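Local coordinates for protein aminoglycoside N(3)-acetyltransferase (Enterobacter cloacae, PDB 6NP3) that acetylates the 3-amino group of 2-deoxystreptamine antibiotics such as gentamicin with acetyl-CoA, and so probably confers resistance to them, at residues 7-12 with 46-51. Numbering follows the deposited sequence.
Sequences ELVRQL and LIEAVG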
loop_
_atom_site.group_PDB
_atom_site.type_symbol
_atom_site.label_atom_id
_atom_site.label_comp_id
_atom_site.label_asym_id
_atom_site.label_seq_id
_atom_site.Cartn_x
_atom_site.Cartn_y
_atom_site.Cartn_z
ATOM N N GLU A 7 -14.995 14.581 14.760
ATOM C CA GLU A 7 -16.047 13.857 14.054
ATOM C C GLU A 7 -15.478 12.633 13.345
ATOM O O GLU A 7 -16.065 11.542 13.388
ATOM C CB GLU A 7 -16.705 14.776 13.028
ATOM C CG GLU A 7 -17.623 15.851 13.610
ATOM C CD GLU A 7 -18.120 16.825 12.558
ATOM O OE1 GLU A 7 -17.294 17.401 11.825
ATOM O OE2 GLU A 7 -19.348 17.014 12.462
ATOM N N LEU A 8 -14.328 12.800 12.692
ATOM C CA LEU A 8 -13.705 11.668 12.017
ATOM C C LEU A 8 -13.339 10.568 12.998
ATOM O O LEU A 8 -13.526 9.379 12.698
ATOM C CB LEU A 8 -12.479 12.127 11.250
ATOM C CG LEU A 8 -12.745 13.146 10.151
ATOM C CD1 LEU A 8 -11.439 13.591 9.524
ATOM C CD2 LEU A 8 -13.663 12.611 9.068
ATOM N N VAL A 9 -12.790 10.929 14.157
ATOM C CA VAL A 9 -12.419 9.917 15.135
ATOM C C VAL A 9 -13.638 9.112 15.568
ATOM O O VAL A 9 -13.572 7.888 15.722
ATOM C CB VAL A 9 -11.685 10.562 16.327
ATOM C CG1 VAL A 9 -11.477 9.523 17.380
ATOM C CG2 VAL A 9 -10.371 11.139 15.871
ATOM N N ARG A 10 -14.758 9.794 15.836
ATOM C CA ARG A 10 -15.945 9.069 16.261
ATOM C C ARG A 10 -16.451 8.172 15.143
ATOM O O ARG A 10 -16.922 7.063 15.401
ATOM C CB ARG A 10 -17.038 10.030 16.738
ATOM C CG ARG A 10 -16.595 10.983 17.844
ATOM C CD ARG A 10 -15.914 10.272 19.005
ATOM N NE ARG A 10 -16.820 9.425 19.783
ATOM C CZ ARG A 10 -16.419 8.533 20.680
ATOM N NH1 ARG A 10 -15.127 8.355 20.913
ATOM N NH2 ARG A 10 -17.312 7.808 21.335
ATOM N N GLN A 11 -16.396 8.647 13.894
ATOM C CA GLN A 11 -16.772 7.796 12.767
ATOM C C GLN A 11 -15.864 6.571 12.639
ATOM O O GLN A 11 -16.341 5.470 12.331
ATOM C CB GLN A 11 -16.721 8.597 11.472
ATOM C CG GLN A 11 -17.843 9.585 11.284
ATOM C CD GLN A 11 -17.642 10.443 10.072
ATOM O OE1 GLN A 11 -16.534 10.838 9.770
ATOM N NE2 GLN A 11 -18.718 10.725 9.353
ATOM N N LEU A 12 -14.555 6.744 12.845
ATOM C CA LEU A 12 -13.637 5.614 12.783
ATOM C C LEU A 12 -13.934 4.611 13.883
ATOM O O LEU A 12 -13.904 3.393 13.659
ATOM C CB LEU A 12 -12.205 6.128 12.851
ATOM C CG LEU A 12 -11.723 6.882 11.606
ATOM C CD1 LEU A 12 -10.471 7.684 11.880
ATOM C CD2 LEU A 12 -11.485 5.904 10.473
ATOM N N LEU A 46 -6.747 9.470 12.147
ATOM C CA LEU A 46 -6.309 8.078 12.105
ATOM C C LEU A 46 -5.353 7.760 13.246
ATOM O O LEU A 46 -5.462 6.709 13.893
ATOM C CB LEU A 46 -5.639 7.791 10.761
ATOM C CG LEU A 46 -6.498 7.863 9.500
ATOM C CD1 LEU A 46 -5.640 7.870 8.259
ATOM C CD2 LEU A 46 -7.457 6.680 9.508
ATOM N N ILE A 47 -4.394 8.651 13.486
ATOM C CA ILE A 47 -3.431 8.461 14.556
ATOM C C ILE A 47 -4.127 8.442 15.903
ATOM O O ILE A 47 -3.813 7.614 16.763
ATOM C CB ILE A 47 -2.354 9.557 14.460
ATOM C CG1 ILE A 47 -1.529 9.357 13.188
ATOM C CG2 ILE A 47 -1.472 9.582 15.691
ATOM C CD1 ILE A 47 -0.593 10.493 12.879
ATOM N N GLU A 48 -5.095 9.330 16.102
ATOM C CA GLU A 48 -5.816 9.343 17.365
ATOM C C GLU A 48 -6.660 8.083 17.532
ATOM O O GLU A 48 -6.754 7.521 18.626
ATOM C CB GLU A 48 -6.699 10.585 17.410
ATOM C CG GLU A 48 -7.447 10.712 18.705
ATOM C CD GLU A 48 -8.014 12.093 18.928
ATOM O OE1 GLU A 48 -9.165 12.181 19.386
ATOM O OE2 GLU A 48 -7.307 13.075 18.644
ATOM N N ALA A 49 -7.277 7.614 16.441
ATOM C CA ALA A 49 -8.129 6.432 16.529
ATOM C C ALA A 49 -7.339 5.175 16.897
ATOM O O ALA A 49 -7.818 4.349 17.685
ATOM C CB ALA A 49 -8.909 6.214 15.235
ATOM N N VAL A 50 -6.141 4.993 16.339
ATOM C CA VAL A 50 -5.345 3.814 16.695
ATOM C C VAL A 50 -4.629 3.995 18.027
ATOM O O VAL A 50 -4.211 3.006 18.644
ATOM C CB VAL A 50 -4.383 3.360 15.584
ATOM C CG1 VAL A 50 -5.187 3.071 14.305
ATOM C CG2 VAL A 50 -3.297 4.362 15.371
ATOM N N GLY A 51 -4.509 5.226 18.507
ATOM C CA GLY A 51 -3.952 5.480 19.816
ATOM C C GLY A 51 -2.450 5.322 19.875
ATOM O O GLY A 51 -1.783 4.953 18.905
#
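L12 reaches from helix 5-15 onto helix 39-50 with one methyl, CD1, which touches both L46 and A49. CD1 of L12 lies 4.0 Å from CB of A49, and CB of L12 comes within 4.1 Å of the same alanine methyl, so the leucine lies along A49 with both its root and its end. L46 points its CB away from helix 5-15, yet its CD2 swings back to meet CD1 of L12 at 4.0 Å, the two leucines crossing at about a right angle. One turn back from L12, V9 meets E48 in the same crosswise fashion. With CG of E48 anti to the backbone N (chi1 -178°) and the chain extended beyond it, CB of E48 lies 4.0 Å from CG2 of V9, and OE1 of E48 is carried on to 3.9 Å from CG2 of V9. OE2 of E48 makes a weak, long ion pair with K5. No hydrogen bond links the two segments, but just beyond them NH1 of R13 bonds to O of A49. The nearest CA pair is V9 and A49, 5.7 Å apart; the short helical segments cross at -46°, their axes approaching to 9.1 Å. L12 and L46 both rest on L158 of strand 156-160, so both helices pack on the mixed sheet, helix 5-15 beside the helix of the beta-alpha-beta crossover from strand 22-27 to 55-59.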